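Local coordinates for pesticidal crystal protein Cry4Aa (Bacillus thuringiensis, PDB 2C9K) that kills mosquito larvae by binding to cells of the midgut epithelium and causing their colloid-osmotic lysis, probably by forming pores in the membrane, at residues A[535-541]-A[587-593]; A[481-487]-A[500-506]; A[58-62]-A[134-138]; A[198-202]-A[228-232]. All coordinates share one frame; numbering follows the deposited sequence.

Contact 1: residues A[535-541]-A[587-593]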
loop_
_atom_site.group_PDB
_atom_site.type_symbol
_atom_site.label_atom_id
_atom_site.label_comp_id
_atom_site.label_asym_id
_atom_site.label_seq_id
_atom_site.Cartn_x
_atom_site.Cartn_y
_atom_site.Cartn_z
ATOM N N ALA A 535 23.429 -17.137 5.691
ATOM C CA ALA A 535 22.275 -18.002 5.852
ATOM C C ALA A 535 22.153 -18.743 4.528
ATOM O O ALA A 535 22.524 -18.218 3.478
ATOM C CB ALA A 535 21.027 -17.179 6.115
ATOM N N VAL A 536 21.658 -19.969 4.576
ATOM C CA VAL A 536 21.489 -20.761 3.367
ATOM C C VAL A 536 20.006 -21.035 3.194
ATOM O O VAL A 536 19.322 -21.365 4.160
ATOM C CB VAL A 536 22.270 -22.088 3.471
ATOM C CG1 VAL A 536 21.827 -23.058 2.392
ATOM C CG2 VAL A 536 23.743 -21.809 3.327
ATOM N N ILE A 537 19.513 -20.897 1.969
ATOM C CA ILE A 537 18.096 -21.112 1.685
ATOM C C ILE A 537 17.809 -22.189 0.646
ATOM O O ILE A 537 18.322 -22.144 -0.470
ATOM C CB ILE A 537 17.460 -19.817 1.210
ATOM C CG1 ILE A 537 18.339 -19.210 0.106
ATOM C CG2 ILE A 537 17.279 -18.881 2.392
ATOM C CD1 ILE A 537 17.938 -17.829 -0.339
ATOM N N ASN A 538 16.976 -23.151 1.019
ATOM C CA ASN A 538 16.622 -24.228 0.113
ATOM C C ASN A 538 15.163 -24.132 -0.282
ATOM O O ASN A 538 14.270 -24.073 0.560
ATOM C CB ASN A 538 16.916 -25.572 0.763
ATOM C CG ASN A 538 18.385 -25.759 1.038
ATOM O OD1 ASN A 538 19.195 -25.815 0.111
ATOM N ND2 ASN A 538 18.747 -25.841 2.315
ATOM N N LEU A 539 14.945 -24.115 -1.589
ATOM C CA LEU A 539 13.623 -23.997 -2.187
ATOM C C LEU A 539 13.231 -25.346 -2.772
ATOM O O LEU A 539 13.889 -25.841 -3.692
ATOM C CB LEU A 539 13.677 -22.973 -3.319
ATOM C CG LEU A 539 12.598 -21.920 -3.555
ATOM C CD1 LEU A 539 12.785 -21.392 -4.976
ATOM C CD2 LEU A 539 11.207 -22.494 -3.378
ATOM N N SER A 540 12.174 -25.949 -2.244
ATOM C CA SER A 540 11.725 -27.224 -2.772
ATOM C C SER A 540 10.406 -27.049 -3.491
ATOM O O SER A 540 9.402 -26.660 -2.889
ATOM C CB SER A 540 11.556 -28.260 -1.663
ATOM O OG SER A 540 12.803 -28.817 -1.289
ATOM N N ILE A 541 10.420 -27.300 -4.792
ATOM C CA ILE A 541 9.210 -27.216 -5.583
ATOM C C ILE A 541 8.891 -28.654 -5.980
ATOM O O ILE A 541 9.436 -29.184 -6.955
ATOM C CB ILE A 541 9.399 -26.356 -6.846
ATOM C CG1 ILE A 541 9.895 -24.968 -6.455
ATOM C CG2 ILE A 541 8.080 -26.224 -7.584
ATOM C CD1 ILE A 541 10.022 -24.011 -7.626
ATOM N N LEU A 587 5.652 -23.599 -3.085
ATOM C CA LEU A 587 6.963 -23.005 -2.916
ATOM C C LEU A 587 7.372 -23.125 -1.448
ATOM O O LEU A 587 7.065 -22.262 -0.616
ATOM C CB LEU A 587 6.931 -21.540 -3.371
ATOM C CG LEU A 587 7.688 -21.163 -4.659
ATOM C CD1 LEU A 587 7.213 -21.994 -5.833
ATOM C CD2 LEU A 587 7.484 -19.684 -4.952
ATOM N N VAL A 588 8.060 -24.216 -1.134
ATOM C CA VAL A 588 8.499 -24.457 0.230
ATOM C C VAL A 588 9.915 -23.956 0.437
ATOM O O VAL A 588 10.849 -24.478 -0.154
ATOM C CB VAL A 588 8.475 -25.952 0.576
ATOM C CG1 VAL A 588 8.565 -26.130 2.074
ATOM C CG2 VAL A 588 7.218 -26.596 0.032
ATOM N N PHE A 589 10.054 -22.940 1.279
ATOM C CA PHE A 589 11.348 -22.357 1.596
ATOM C C PHE A 589 11.843 -22.863 2.945
ATOM O O PHE A 589 11.115 -22.834 3.939
ATOM C CB PHE A 589 11.265 -20.823 1.656
ATOM C CG PHE A 589 11.140 -20.159 0.316
ATOM C CD1 PHE A 589 9.898 -19.993 -0.285
ATOM C CD2 PHE A 589 12.273 -19.729 -0.364
ATOM C CE1 PHE A 589 9.787 -19.412 -1.544
ATOM C CE2 PHE A 589 12.170 -19.146 -1.627
ATOM C CZ PHE A 589 10.924 -18.990 -2.217
ATOM N N ASN A 590 13.090 -23.326 2.973
ATOM C CA ASN A 590 13.713 -23.808 4.206
ATOM C C ASN A 590 15.056 -23.136 4.416
ATOM O O ASN A 590 15.743 -22.770 3.459
ATOM C CB ASN A 590 13.948 -25.317 4.159
ATOM C CG ASN A 590 12.786 -26.111 4.706
ATOM O OD1 ASN A 590 12.066 -26.769 3.957
ATOM N ND2 ASN A 590 12.592 -26.054 6.022
ATOM N N ARG A 591 15.418 -22.966 5.681
ATOM C CA ARG A 591 16.705 -22.389 6.039
ATOM C C ARG A 591 17.478 -23.513 6.725
ATOM O O ARG A 591 16.990 -24.098 7.687
ATOM C CB ARG A 591 16.522 -21.208 6.988
ATOM C CG ARG A 591 17.831 -20.603 7.398
ATOM C CD ARG A 591 17.686 -19.221 7.968
ATOM N NE ARG A 591 18.985 -18.756 8.427
ATOM C CZ ARG A 591 19.195 -17.589 9.017
ATOM N NH1 ARG A 591 18.181 -16.762 9.218
ATOM N NH2 ARG A 591 20.416 -17.259 9.413
ATOM N N SER A 592 18.671 -23.823 6.233
ATOM C CA SER A 592 19.445 -24.915 6.812
ATOM C C SER A 592 20.690 -24.516 7.591
ATOM O O SER A 592 21.190 -25.295 8.397
ATOM C CB SER A 592 19.838 -25.889 5.712
ATOM O OG SER A 592 20.530 -25.209 4.688
ATOM N N ASP A 593 21.196 -23.313 7.348
ATOM C CA ASP A 593 22.396 -22.843 8.038
ATOM C C ASP A 593 22.218 -22.879 9.554
ATOM O O ASP A 593 21.102 -22.972 10.049
ATOM C CB ASP A 593 22.752 -21.417 7.593
ATOM C CG ASP A 593 21.692 -20.404 7.972
ATOM O OD1 ASP A 593 20.619 -20.394 7.333
ATOM O OD2 ASP A 593 21.931 -19.618 8.913
#
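N538 and N590 pair across two antiparallel strands through their backbones. N538 N gives to N590 O at 2.8 Å, and N590 N returns the bond to N538 O. S540 and V588 form the next hydrogen-bonded pair, two residues on along each strand, with S540 N to V588 O at 2.9 Å. Between them lies the non-hydrogen-bonded pair L539 and F589. L539 CD2 sits over one face of the F589 ring, 3.8 Å from its centroid. L587 CD1 meets I541 CD1 at 3.9 Å on the same buried side. On the other side, N538 ND2 makes a weak bond to S592 OG at 3.0 Å. S540 OG is held by E546. At the far end, R591 CG is anti to the backbone N (chi1 179°) and the chain beyond is extended, which brings one face of the guanidinium group against A535 CB, 3.4 Å from R591 NH2. R591 NH2 bonds D593 OD2 at 2.8 Å as part of a salt bridge, on the syn lone pair. T598 O and F502 O also take bonds from this guanidinium. Further out, F506 stacks on F589, and I521 and I523 line the inner face. These adjacent strands belong to the beta sandwich typical of domain III of three-domain Cry toxins.

Contact 2: residues A[481-487]-A[500-506]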
loop_
_atom_site.group_PDB
_atom_site.type_symbol
_atom_site.label_atom_id
_atom_site.label_comp_id
_atom_site.label_asym_id
_atom_site.label_seq_id
_atom_site.Cartn_x
_atom_site.Cartn_y
_atom_site.Cartn_z
ATOM N N SER A 481 1.794 -20.489 4.815
ATOM C CA SER A 481 2.356 -21.323 5.872
ATOM C C SER A 481 3.641 -20.707 6.426
ATOM O O SER A 481 4.569 -20.380 5.679
ATOM C CB SER A 481 2.643 -22.730 5.350
ATOM O OG SER A 481 3.224 -23.525 6.373
ATOM N N LEU A 482 3.702 -20.565 7.743
ATOM C CA LEU A 482 4.860 -19.958 8.379
ATOM C C LEU A 482 5.406 -20.779 9.539
ATOM O O LEU A 482 4.698 -21.056 10.505
ATOM C CB LEU A 482 4.469 -18.571 8.872
ATOM C CG LEU A 482 5.515 -17.732 9.592
ATOM C CD1 LEU A 482 6.554 -17.223 8.602
ATOM C CD2 LEU A 482 4.804 -16.576 10.294
ATOM N N GLY A 483 6.674 -21.161 9.447
ATOM C CA GLY A 483 7.284 -21.939 10.513
ATOM C C GLY A 483 7.197 -21.265 11.877
ATOM O O GLY A 483 6.978 -20.045 11.969
ATOM N N THR A 484 7.386 -22.046 12.942
ATOM C CA THR A 484 7.306 -21.506 14.295
ATOM C C THR A 484 8.456 -20.583 14.671
ATOM O O THR A 484 8.262 -19.636 15.416
ATOM C CB THR A 484 7.250 -22.611 15.342
ATOM O OG1 THR A 484 6.305 -23.600 14.936
ATOM C CG2 THR A 484 6.815 -22.037 16.679
ATOM N N ALA A 485 9.652 -20.860 14.172
ATOM C CA ALA A 485 10.799 -20.017 14.490
ATOM C C ALA A 485 10.744 -18.674 13.755
ATOM O O ALA A 485 11.345 -17.688 14.191
ATOM C CB ALA A 485 12.092 -20.744 14.143
ATOM N N SER A 486 10.017 -18.642 12.642
ATOM C CA SER A 486 9.905 -17.433 11.834
ATOM C C SER A 486 8.757 -16.520 12.241
ATOM O O SER A 486 7.891 -16.915 13.011
ATOM C CB SER A 486 9.752 -17.826 10.371
ATOM O OG SER A 486 10.860 -18.607 9.982
ATOM N N LYS A 487 8.752 -15.298 11.727
ATOM C CA LYS A 487 7.684 -14.367 12.052
ATOM C C LYS A 487 7.573 -13.258 11.019
ATOM O O LYS A 487 8.499 -13.006 10.254
ATOM C CB LYS A 487 7.905 -13.767 13.445
ATOM C CG LYS A 487 9.142 -12.897 13.586
ATOM C CD LYS A 487 9.247 -12.338 15.000
ATOM C CE LYS A 487 10.445 -11.414 15.174
ATOM N NZ LYS A 487 11.735 -12.111 14.917
ATOM N N ILE A 500 9.000 -11.273 5.912
ATOM C CA ILE A 500 9.137 -12.507 6.683
ATOM C C ILE A 500 10.518 -12.579 7.320
ATOM O O ILE A 500 11.527 -12.351 6.646
ATOM C CB ILE A 500 8.988 -13.783 5.796
ATOM C CG1 ILE A 500 7.530 -13.990 5.381
ATOM C CG2 ILE A 500 9.487 -15.009 6.553
ATOM C CD1 ILE A 500 7.320 -15.272 4.585
ATOM N N ASP A 501 10.546 -12.894 8.614
ATOM C CA ASP A 501 11.791 -13.053 9.369
ATOM C C ASP A 501 12.064 -14.553 9.250
ATOM O O ASP A 501 11.723 -15.336 10.133
ATOM C CB ASP A 501 11.583 -12.665 10.839
ATOM C CG ASP A 501 12.895 -12.379 11.570
ATOM O OD1 ASP A 501 13.879 -13.131 11.358
ATOM O OD2 ASP A 501 12.936 -11.408 12.367
ATOM N N PHE A 502 12.663 -14.937 8.131
ATOM C CA PHE A 502 12.958 -16.327 7.805
ATOM C C PHE A 502 13.917 -17.033 8.763
ATOM O O PHE A 502 15.131 -16.842 8.690
ATOM C CB PHE A 502 13.500 -16.378 6.375
ATOM C CG PHE A 502 13.503 -17.746 5.759
ATOM C CD1 PHE A 502 12.539 -18.688 6.103
ATOM C CD2 PHE A 502 14.444 -18.077 4.783
ATOM C CE1 PHE A 502 12.511 -19.941 5.481
ATOM C CE2 PHE A 502 14.422 -19.327 4.155
ATOM C CZ PHE A 502 13.453 -20.259 4.506
ATOM N N LYS A 503 13.368 -17.855 9.654
ATOM C CA LYS A 503 14.182 -18.608 10.611
ATOM C C LYS A 503 14.259 -20.108 10.256
ATOM O O LYS A 503 15.333 -20.717 10.304
ATOM C CB LYS A 503 13.616 -18.439 12.029
ATOM C CG LYS A 503 14.431 -17.536 12.950
ATOM C CD LYS A 503 14.593 -16.141 12.373
ATOM C CE LYS A 503 15.446 -15.239 13.265
ATOM N NZ LYS A 503 14.758 -14.807 14.516
ATOM N N ASP A 504 13.122 -20.693 9.893
ATOM C CA ASP A 504 13.065 -22.107 9.550
ATOM C C ASP A 504 12.541 -22.381 8.143
ATOM O O ASP A 504 13.306 -22.625 7.205
ATOM C CB ASP A 504 12.191 -22.856 10.563
ATOM C CG ASP A 504 10.958 -22.060 10.983
ATOM O OD1 ASP A 504 10.444 -21.268 10.165
ATOM O OD2 ASP A 504 10.493 -22.234 12.131
ATOM N N HIS A 505 11.223 -22.340 8.004
ATOM C CA HIS A 505 10.584 -22.600 6.730
ATOM C C HIS A 505 9.319 -21.761 6.573
ATOM O O HIS A 505 8.830 -21.177 7.536
ATOM C CB HIS A 505 10.203 -24.068 6.665
ATOM C CG HIS A 505 9.298 -24.493 7.781
ATOM N ND1 HIS A 505 9.734 -24.626 9.081
ATOM C CD2 HIS A 505 7.976 -24.784 7.798
ATOM C CE1 HIS A 505 8.721 -24.981 9.850
ATOM N NE2 HIS A 505 7.642 -25.084 9.096
ATOM N N PHE A 506 8.806 -21.704 5.346
ATOM C CA PHE A 506 7.565 -20.996 5.035
ATOM C C PHE A 506 7.207 -21.377 3.613
ATOM O O PHE A 506 8.097 -21.568 2.791
ATOM C CB PHE A 506 7.714 -19.467 5.212
ATOM C CG PHE A 506 8.464 -18.762 4.104
ATOM C CD1 PHE A 506 7.827 -18.416 2.916
ATOM C CD2 PHE A 506 9.797 -18.389 4.278
ATOM C CE1 PHE A 506 8.508 -17.702 1.921
ATOM C CE2 PHE A 506 10.489 -17.678 3.292
ATOM C CZ PHE A 506 9.844 -17.334 2.115
#
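D504 turns its carboxylate back onto the loop that carries A485 and S486. Its CG lies between the backbone N and the carbonyl carbon (chi1 39°), which brings both oxygens to that loop. D504 OD2 accepts from A485 N at 2.6 Å, on the syn side but tilted out of the carboxylate plane. D504 OD1 takes S486 OG at 2.7 Å and the backbone N of H505, one from each face of the carboxylate plane. These bonds would fix its rotation. S486 OG also accepts from K503 N at 2.6 Å, so this hydroxyl links K503 and D504, in the loop between strands 499-501 and 505-511. At the other end, D501 N gives to K487 O at 2.6 Å, nearly along the C=O axis. K487 NZ forms a salt bridge with D501 OD2 at 2.9 Å, coming from above the carboxylate plane. K503 NZ adds a long salt bridge to D501. Packing surrounds these bonds. G483 CA lies over one face of the H505 ring, 3.6 Å from its centroid, while G483 N bonds H505 O. L482 CD1 touches I500 CG2 at 4.2 Å. Strand 481-482 is the outermost strand of its sheet, beside 505-511, which in turn borders strand 584-591. Behind I500 and F502 lies I602 of strand 600-609.

Contact 3: residues A[58-62]-A[134-138]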
loop_
_atom_site.group_PDB
_atom_site.type_symbol
_atom_site.label_atom_id
_atom_site.label_comp_id
_atom_site.label_asym_id
_atom_site.label_seq_id
_atom_site.Cartn_x
_atom_site.Cartn_y
_atom_site.Cartn_z
ATOM N N ILE A 58 -2.939 17.321 10.670
ATOM C CA ILE A 58 -1.926 17.588 11.686
ATOM C C ILE A 58 -2.321 18.816 12.499
ATOM O O ILE A 58 -1.820 19.040 13.601
ATOM C CB ILE A 58 -0.554 17.829 11.046
ATOM C CG1 ILE A 58 -0.100 16.563 10.323
ATOM C CG2 ILE A 58 0.451 18.226 12.102
ATOM C CD1 ILE A 58 1.259 16.680 9.685
ATOM N N LYS A 59 -3.232 19.599 11.931
ATOM C CA LYS A 59 -3.752 20.813 12.542
ATOM C C LYS A 59 -2.730 21.752 13.184
ATOM O O LYS A 59 -2.972 22.305 14.254
ATOM C CB LYS A 59 -4.847 20.455 13.549
ATOM C CG LYS A 59 -6.011 19.684 12.924
ATOM C CD LYS A 59 -7.321 19.875 13.694
ATOM C CE LYS A 59 -7.229 19.395 15.146
ATOM N NZ LYS A 59 -8.457 19.716 15.951
ATOM N N LYS A 60 -1.586 21.926 12.529
ATOM C CA LYS A 60 -0.551 22.841 13.008
ATOM C C LYS A 60 -0.554 23.974 11.988
ATOM O O LYS A 60 -1.116 23.817 10.903
ATOM C CB LYS A 60 0.817 22.157 13.047
ATOM C CG LYS A 60 1.943 23.047 13.549
ATOM C CD LYS A 60 3.187 22.232 13.891
ATOM C CE LYS A 60 4.263 23.091 14.549
ATOM N NZ LYS A 60 5.366 22.261 15.117
ATOM N N GLU A 61 0.071 25.104 12.296
ATOM C CA GLU A 61 0.013 26.198 11.340
ATOM C C GLU A 61 1.278 26.886 10.844
ATOM O O GLU A 61 2.318 26.903 11.512
ATOM C CB GLU A 61 -0.943 27.263 11.868
ATOM C CG GLU A 61 -2.274 26.696 12.300
ATOM C CD GLU A 61 -3.396 27.701 12.187
ATOM O OE1 GLU A 61 -3.815 28.000 11.042
ATOM O OE2 GLU A 61 -3.851 28.198 13.242
ATOM N N ILE A 62 1.144 27.439 9.638
ATOM C CA ILE A 62 2.180 28.207 8.956
ATOM C C ILE A 62 1.472 29.119 7.960
ATOM O O ILE A 62 0.356 28.830 7.522
ATOM C CB ILE A 62 3.189 27.332 8.167
ATOM C CG1 ILE A 62 2.496 26.646 6.988
ATOM C CG2 ILE A 62 3.855 26.335 9.107
ATOM C CD1 ILE A 62 3.464 25.995 6.028
ATOM N N TYR A 134 8.085 20.630 9.587
ATOM C CA TYR A 134 6.637 20.555 9.470
ATOM C C TYR A 134 6.194 20.948 8.070
ATOM O O TYR A 134 5.252 20.371 7.532
ATOM C CB TYR A 134 5.973 21.467 10.505
ATOM C CG TYR A 134 4.471 21.552 10.362
ATOM C CD1 TYR A 134 3.674 20.408 10.449
ATOM C CD2 TYR A 134 3.845 22.772 10.121
ATOM C CE1 TYR A 134 2.291 20.485 10.294
ATOM C CE2 TYR A 134 2.471 22.855 9.967
ATOM C CZ TYR A 134 1.701 21.712 10.054
ATOM O OH TYR A 134 0.337 21.799 9.907
ATOM N N TYR A 135 6.875 21.931 7.486
ATOM C CA TYR A 135 6.554 22.393 6.138
ATOM C C TYR A 135 6.856 21.320 5.091
ATOM O O TYR A 135 6.135 21.188 4.103
ATOM C CB TYR A 135 7.342 23.668 5.793
ATOM C CG TYR A 135 7.453 23.921 4.298
ATOM C CD1 TYR A 135 6.423 24.534 3.587
ATOM C CD2 TYR A 135 8.573 23.488 3.584
ATOM C CE1 TYR A 135 6.510 24.708 2.203
ATOM C CE2 TYR A 135 8.666 23.655 2.210
ATOM C CZ TYR A 135 7.635 24.264 1.524
ATOM O OH TYR A 135 7.744 24.426 0.161
ATOM N N ASN A 136 7.926 20.560 5.301
ATOM C CA ASN A 136 8.289 19.531 4.342
ATOM C C ASN A 136 7.475 18.260 4.445
ATOM O O ASN A 136 7.313 17.556 3.456
ATOM C CB ASN A 136 9.774 19.216 4.438
ATOM C CG ASN A 136 10.609 20.179 3.626
ATOM O OD1 ASN A 136 10.535 20.196 2.393
ATOM N ND2 ASN A 136 11.398 20.999 4.309
ATOM N N ILE A 137 6.959 17.952 5.626
ATOM C CA ILE A 137 6.133 16.764 5.736
ATOM C C ILE A 137 4.763 17.162 5.188
ATOM O O ILE A 137 3.995 16.326 4.713
ATOM C CB ILE A 137 5.953 16.296 7.190
ATOM C CG1 ILE A 137 4.970 17.201 7.907
ATOM C CG2 ILE A 137 7.272 16.292 7.912
ATOM C CD1 ILE A 137 4.300 16.514 9.035
ATOM N N LEU A 138 4.478 18.457 5.263
ATOM C CA LEU A 138 3.215 19.015 4.803
ATOM C C LEU A 138 3.211 19.120 3.277
ATOM O O LEU A 138 2.164 19.274 2.658
ATOM C CB LEU A 138 3.014 20.401 5.432
ATOM C CG LEU A 138 1.580 20.819 5.767
ATOM C CD1 LEU A 138 0.983 19.799 6.729
ATOM C CD2 LEU A 138 1.556 22.213 6.383
#
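K59 takes a positive phi as the chain leaves helix 46-58, and the loop then runs extended past helix 129-137. Y134 reaches out from that helix to I58, K60 and I62. Its CG is anti to the backbone N (chi1 174°), and the hydroxyl ends beside the loop backbone. Y134 OH donates to K60 O at 2.7 Å. The donor stands well above the carbonyl plane, with a C=O...donor angle of 100°. The K60 side chain is extended and slides along the ring in the opposite sense. K60 CD sits over the ring centre in a CH-pi contact, 3.7 Å from the centroid. I62 CG2 comes to the ring edge, 3.7 Å from Y134 CD2. I58 CG2 approaches Y134 CE1 obliquely. Next to this, I62 CD1 meets the edge of the Y135 ring, 4.1 Å from Y135 CD1, and also lies 4.3 Å from L138 CD2. The Y135 hydroxyl bonds L121 O, and L207 of helix 183-208 packs against both I58 and Y134. Y134 thus packs helix 129-137 against the loop that joins helices 46-58 and 64-74. The contact belongs to the N-terminal helical bundle of the delta endotoxin fold, the domain associated with pore formation in this family.

Contact 4: residues A[198-202]-A[228-232]; sequences VTTYK and YRTKM
Y201 and Y228 provide the aromatic contact between two roughly antiparallel helix segments, whose axes come within 12.0 Å, with 155° between their N-to-C directions. The rings are nearly parallel, with planes at 11°, but are slid so far that they barely overlap. Their centroids are 5.7 Å apart. The closest ring atoms are Y201 CE1 and Y228 CE2, at 3.7 Å. In both tyrosines CG stands opposite the backbone N (chi1 168° for Y201), which directs each ring at the facing helix, where the two slide past each other in opposite directions. Apolar contact comes from M232, whose CB lies 3.7 Å from Y201 CE1. M232 CG then folds over one face of the Y228 ring within its own helix. The aliphatic part of R229 packs beside the tyrosine hydroxyl, R229 CG 3.4 Å from Y201 OH. Its guanidinium group leads away to N226 and to a salt bridge with E283. Polar contact between the segments is slight. Y228 OH lies 3.5 Å from Y201 O, at best a weak bond. Around the pair, I57 touches Y228 and L140 touches Y201. Large side chains bridging widely spaced helices form part of the interior of the alpha-helical bundle of domain I in three-domain Cry toxins.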
loop_
_atom_site.group_PDB
_atom_site.type_symbol
_atom_site.label_atom_id
_atom_site.label_comp_id
_atom_site.label_asym_id
_atom_site.label_seq_id
_atom_site.Cartn_x
_atom_site.Cartn_y
_atom_site.Cartn_z
ATOM N N VAL A 198 10.419 8.186 2.974
ATOM C CA VAL A 198 10.252 7.369 4.159
ATOM C C VAL A 198 10.706 8.157 5.371
ATOM O O VAL A 198 10.015 8.178 6.392
ATOM C CB VAL A 198 11.052 6.053 4.063
ATOM C CG1 VAL A 198 10.924 5.271 5.360
ATOM C CG2 VAL A 198 10.547 5.227 2.892
ATOM N N THR A 199 11.858 8.812 5.263
ATOM C CA THR A 199 12.375 9.612 6.376
ATOM C C THR A 199 11.347 10.661 6.793
ATOM O O THR A 199 10.939 10.730 7.958
ATOM C CB THR A 199 13.686 10.358 5.995
ATOM O OG1 THR A 199 14.775 9.432 5.943
ATOM C CG2 THR A 199 13.997 11.433 7.007
ATOM N N THR A 200 10.938 11.475 5.823
ATOM C CA THR A 200 9.983 12.542 6.055
ATOM C C THR A 200 8.660 12.001 6.570
ATOM O O THR A 200 8.035 12.595 7.451
ATOM C CB THR A 200 9.748 13.335 4.763
ATOM O OG1 THR A 200 11.013 13.772 4.252
ATOM C CG2 THR A 200 8.868 14.554 5.025
ATOM N N TYR A 201 8.240 10.869 6.009
ATOM C CA TYR A 201 6.999 10.227 6.412
ATOM C C TYR A 201 7.044 9.914 7.901
ATOM O O TYR A 201 6.045 10.065 8.606
ATOM C CB TYR A 201 6.777 8.922 5.629
ATOM C CG TYR A 201 5.668 8.084 6.219
ATOM C CD1 TYR A 201 4.372 8.590 6.319
ATOM C CD2 TYR A 201 5.931 6.827 6.767
ATOM C CE1 TYR A 201 3.370 7.874 6.957
ATOM C CE2 TYR A 201 4.943 6.104 7.409
ATOM C CZ TYR A 201 3.662 6.635 7.503
ATOM O OH TYR A 201 2.673 5.939 8.155
ATOM N N LYS A 202 8.200 9.471 8.382
ATOM C CA LYS A 202 8.332 9.146 9.797
ATOM C C LYS A 202 8.480 10.395 10.677
ATOM O O LYS A 202 8.137 10.377 11.860
ATOM C CB LYS A 202 9.498 8.171 10.000
ATOM C CG LYS A 202 9.232 6.839 9.323
ATOM C CD LYS A 202 10.293 5.804 9.595
ATOM C CE LYS A 202 9.893 4.466 8.950
ATOM N NZ LYS A 202 10.883 3.354 9.166
ATOM N N TYR A 228 -3.237 10.207 9.329
ATOM C CA TYR A 228 -2.045 10.612 8.606
ATOM C C TYR A 228 -1.391 9.419 7.895
ATOM O O TYR A 228 -0.842 9.561 6.798
ATOM C CB TYR A 228 -1.055 11.243 9.572
ATOM C CG TYR A 228 0.255 11.581 8.931
ATOM C CD1 TYR A 228 0.373 12.653 8.048
ATOM C CD2 TYR A 228 1.388 10.824 9.202
ATOM C CE1 TYR A 228 1.587 12.961 7.460
ATOM C CE2 TYR A 228 2.606 11.123 8.619
ATOM C CZ TYR A 228 2.704 12.190 7.753
ATOM O OH TYR A 228 3.936 12.481 7.207
ATOM N N ARG A 229 -1.468 8.251 8.532
ATOM C CA ARG A 229 -0.896 7.014 8.006
ATOM C C ARG A 229 -1.685 6.501 6.809
ATOM O O ARG A 229 -1.119 6.087 5.794
ATOM C CB ARG A 229 -0.864 5.945 9.108
ATOM C CG ARG A 229 -0.416 4.561 8.641
ATOM C CD ARG A 229 -0.186 3.625 9.818
ATOM N NE ARG A 229 -1.390 3.424 10.615
ATOM C CZ ARG A 229 -1.387 2.896 11.834
ATOM N NH1 ARG A 229 -0.247 2.515 12.394
ATOM N NH2 ARG A 229 -2.523 2.763 12.499
ATOM N N THR A 230 -3.002 6.529 6.931
ATOM C CA THR A 230 -3.857 6.071 5.856
ATOM C C THR A 230 -3.733 6.973 4.633
ATOM O O THR A 230 -3.628 6.486 3.510
ATOM C CB THR A 230 -5.310 6.031 6.316
ATOM O OG1 THR A 230 -5.425 5.114 7.412
ATOM C CG2 THR A 230 -6.217 5.589 5.183
ATOM N N LYS A 231 -3.736 8.287 4.847
ATOM C CA LYS A 231 -3.637 9.233 3.736
ATOM C C LYS A 231 -2.270 9.173 3.071
ATOM O O LYS A 231 -2.184 9.127 1.849
ATOM C CB LYS A 231 -3.905 10.670 4.207
ATOM C CG LYS A 231 -5.200 10.855 4.987
ATOM C CD LYS A 231 -6.406 10.379 4.204
ATOM C CE LYS A 231 -7.644 10.240 5.095
ATOM N NZ LYS A 231 -8.305 11.535 5.458
ATOM N N MET A 232 -1.208 9.166 3.875
ATOM C CA MET A 232 0.149 9.125 3.341
ATOM C C MET A 232 0.530 7.779 2.742
ATOM O O MET A 232 1.374 7.704 1.849
ATOM C CB MET A 232 1.158 9.518 4.419
ATOM C CG MET A 232 1.048 10.966 4.854
ATOM S SD MET A 232 1.181 12.135 3.476
ATOM C CE MET A 232 -0.511 12.464 3.118
#

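In the fold
From the N terminus, contact 3 comes first and closes a long, mostly helical loop of 71 residues. Contact 4 follows and closes a shorter one between helices 183-208 and 222-240. Both lie in the N-terminal helical domain and touch where I137 packs on T200. The chain then passes through the middle domain before contact 2 closes a short loop in the C-terminal domain. Contact 1 closes the last, of 45 residues. The four loops follow in series; none nests or crosses. Contacts 1 and 2 share one sheet, joined through strands 505-511 and 584-591. Contacts 1 and 3 lie farthest apart, about 47 Å between centres.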